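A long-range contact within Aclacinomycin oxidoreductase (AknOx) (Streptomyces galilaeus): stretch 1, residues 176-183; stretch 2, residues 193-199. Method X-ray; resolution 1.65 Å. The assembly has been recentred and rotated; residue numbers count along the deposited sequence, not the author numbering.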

# COMPACT_ATOMS: atom_id res chain seq x y z
N HIS A 176 3.74 -8.61 11.42
CA HIS A 176 2.95 -8.87 12.62
C HIS A 176 1.78 -9.78 12.28
O HIS A 176 0.79 -9.92 12.99
N LEU A 177 1.89 -10.45 11.14
CA LEU A 177 0.91 -11.43 10.70
C LEU A 177 1.20 -12.81 11.29
O LEU A 177 2.25 -13.40 10.96
N TYR A 178 0.31 -13.30 12.13
CA TYR A 178 0.43 -14.64 12.68
C TYR A 178 -0.29 -15.66 11.79
O TYR A 178 0.27 -16.72 11.50
N ALA A 179 -1.52 -15.36 11.35
CA ALA A 179 -2.25 -16.40 10.63
C ALA A 179 -3.30 -15.84 9.68
O ALA A 179 -3.75 -14.70 9.84
N VAL A 180 -3.71 -16.66 8.72
CA VAL A 180 -4.76 -16.22 7.81
C VAL A 180 -5.75 -17.34 7.52
O VAL A 180 -5.34 -18.49 7.32
N GLU A 181 -7.02 -16.99 7.54
CA GLU A 181 -8.14 -17.83 7.14
C GLU A 181 -8.53 -17.47 5.72
O GLU A 181 -8.81 -16.31 5.44
N VAL A 182 -8.51 -18.45 4.83
CA VAL A 182 -8.67 -18.27 3.39
C VAL A 182 -9.69 -19.22 2.79
O VAL A 182 -9.86 -20.35 3.29
N VAL A 183 -10.36 -18.80 1.73
CA VAL A 183 -11.15 -19.75 0.94
C VAL A 183 -10.37 -19.98 -0.37
O VAL A 183 -10.14 -19.06 -1.14
N LYS A 193 -12.53 -24.00 3.15
CA LYS A 193 -11.91 -23.02 4.05
C LYS A 193 -10.72 -23.63 4.78
O LYS A 193 -10.78 -24.76 5.31
N VAL A 194 -9.61 -22.89 4.80
CA VAL A 194 -8.33 -23.34 5.32
C VAL A 194 -7.72 -22.29 6.25
O VAL A 194 -7.94 -21.09 6.07
N VAL A 195 -6.94 -22.79 7.21
CA VAL A 195 -6.22 -21.90 8.11
C VAL A 195 -4.72 -22.10 7.92
O VAL A 195 -4.19 -23.21 7.87
N ALA A 196 -4.03 -20.96 7.83
CA ALA A 196 -2.60 -20.95 7.58
C ALA A 196 -1.91 -20.06 8.60
O ALA A 196 -2.26 -18.89 8.72
N THR A 197 -0.95 -20.64 9.30
CA THR A 197 -0.34 -19.94 10.44
C THR A 197 1.16 -19.83 10.22
O THR A 197 1.71 -20.46 9.31
N SER A 198 1.86 -19.03 11.02
CA SER A 198 3.29 -18.83 10.85
C SER A 198 4.11 -19.81 11.67
O SER A 198 5.33 -19.65 11.77
N ALA A 199 3.46 -20.82 12.25
CA ALA A 199 4.21 -21.81 13.05
C ALA A 199 5.09 -22.67 12.16
O ALA A 199 4.65 -23.19 11.13

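Strands 177-183 and 193-197 run antiparallel, with an angle of 167° between their directions. Their side chains alternate between the two faces of the sheet. Ala-179, Glu-181, Val-183, Lys-193, Val-195 and Thr-197 share one face. Val-180, Val-182, Val-194 and Ala-196 share the other. The contact buries 543 Å² in total, and Tyr-178, Val-182 and Ala-196 have the most surface covered.

Tyr-178 has the largest share, 64 Å². Its CA-to-CB bond points sideways, but the end of the side chain comes nearer to the second stretch. Chi1 is 170° (t) and chi2 is -111°. This places the ring beside Thr-197, whose OG1 lies over one face of it, 3.0 Å from Tyr-178 CZ. The two hydroxyls are also close, with Tyr-178 OH 3.2 Å from Thr-197 OG1. The angle is poor, so this pair is not a hydrogen bond. Ser-198 OG lies 3.5 Å from Tyr-178 CD2, in an oblique position. The ring therefore has both hydroxyl side chains of the second stretch as neighbours. Thr-197 has chi1 at -145°, between the usual wells. Its OG1 also reaches Ala-179, 3.4 Å from Ala-179 CB. The small alanine side chain sits where the backbones come close, with Ala-179 CA 4.0 Å from Thr-197 CA.

Ser-198 points toward the first stretch, with chi1 at 71° (p). A water links its side chain to the neighbouring backbone. The water donates to Leu-177 O at 2.6 Å and hydrogen-bonds Ser-198 OG at 2.9 Å. The backbone of Ser-198 adds a weak hydrogen bond, from Ser-198 N to Tyr-178 O, at 2.8 Å.

On the face of Val-180 and Val-182 the direct contacts are apolar. Ala-196 is covered over 52 Å². Its methyl group meets Val-180, which has chi1 at 64° (p), and Val-180 CG1 is 3.8 Å from Ala-196 CB. Two backbone hydrogen bonds hold this pair in register: Val-180 N to Ala-196 O at 2.7 Å and Ala-196 N to Val-180 O at 2.8 Å.

Val-182 is also covered over 52 Å². Its chi1 is -159° (t), and that of its partner Val-194 is -47° (m). Val-182 CB lies 4.0 Å from Val-194 CG2. This is another hydrogen-bonded pair, with Val-182 N to Val-194 O and Val-194 N to Val-182 O both at 3.0 Å.

Back on the face of Thr-197, Glu-181 packs through its aliphatic part. Its chi1 is -79° (m), and Glu-181 CG touches Val-195 CG2 at 3.3 Å. Val-195 has chi1 at 162° (t). The carboxylate makes no polar contact with the second stretch; Glu-181 OE2 is hydrogen-bonded elsewhere in the structure. Val-183, with chi1 at 171° (t), makes a looser contact, Val-183 CG2 to Lys-193 CB at 4.4 Å. The end of the Lys-193 side chain leads away from the first stretch.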

# COMPACT_ATOMS: atom_id res chain seq x y z
CB HIS A 176 2.48 -7.54 13.25
CG HIS A 176 3.67 -6.70 13.64
ND1 HIS A 176 4.26 -6.75 14.88
CD2 HIS A 176 4.40 -5.81 12.92
CE1 HIS A 176 5.29 -5.91 14.92
NE2 HIS A 176 5.40 -5.32 13.72
CB LEU A 177 0.96 -11.59 9.19
CG LEU A 177 -0.20 -12.22 8.45
CD1 LEU A 177 -1.54 -11.56 8.75
CD2 LEU A 177 0.06 -12.14 6.95
CB TYR A 178 -0.14 -14.72 14.10
CG TYR A 178 -0.27 -16.14 14.62
CD1 TYR A 178 -1.52 -16.72 14.81
CD2 TYR A 178 0.87 -16.90 14.91
CE1 TYR A 178 -1.63 -18.02 15.28
CE2 TYR A 178 0.77 -18.20 15.37
CZ TYR A 178 -0.48 -18.74 15.55
OH TYR A 178 -0.60 -20.03 16.01
CB ALA A 179 -2.93 -17.34 11.62
CB VAL A 180 -4.10 -15.69 6.51
CG1 VAL A 180 -3.38 -16.82 5.80
CG2 VAL A 180 -5.11 -15.03 5.60
CB GLU A 181 -9.33 -17.67 8.09
CG GLU A 181 -9.23 -18.42 9.39
CD GLU A 181 -9.78 -17.72 10.61
OE1 GLU A 181 -10.84 -17.08 10.64
OE2 GLU A 181 -9.06 -17.84 11.62
CB VAL A 182 -7.33 -18.49 2.66
CG1 VAL A 182 -7.34 -17.82 1.29
CG2 VAL A 182 -6.16 -17.98 3.48
CB VAL A 183 -12.58 -19.30 0.68
CG1 VAL A 183 -13.30 -20.20 -0.31
CG2 VAL A 183 -13.39 -19.26 1.98
CB LYS A 193 -13.00 -22.50 4.98
CG LYS A 193 -12.51 -21.37 5.88
CD LYS A 193 -13.36 -21.35 7.16
CE LYS A 193 -14.30 -22.56 7.17
NZ LYS A 193 -13.63 -23.82 7.61
CB VAL A 194 -7.28 -23.64 4.24
CG1 VAL A 194 -7.86 -24.48 3.12
CG2 VAL A 194 -6.70 -22.34 3.69
CB VAL A 195 -6.63 -22.09 9.58
CG1 VAL A 195 -5.62 -21.51 10.56
CG2 VAL A 195 -8.00 -21.45 9.79
CB ALA A 196 -2.36 -20.51 6.15
CB THR A 197 -0.71 -20.71 11.73
OG1 THR A 197 -0.89 -19.83 12.83
CG2 THR A 197 0.42 -21.63 12.12
CB SER A 198 3.65 -17.39 11.23
OG SER A 198 3.55 -17.20 12.64
CB ALA A 199 3.26 -22.67 13.86
O HOH W 1 3.94 -14.30 12.74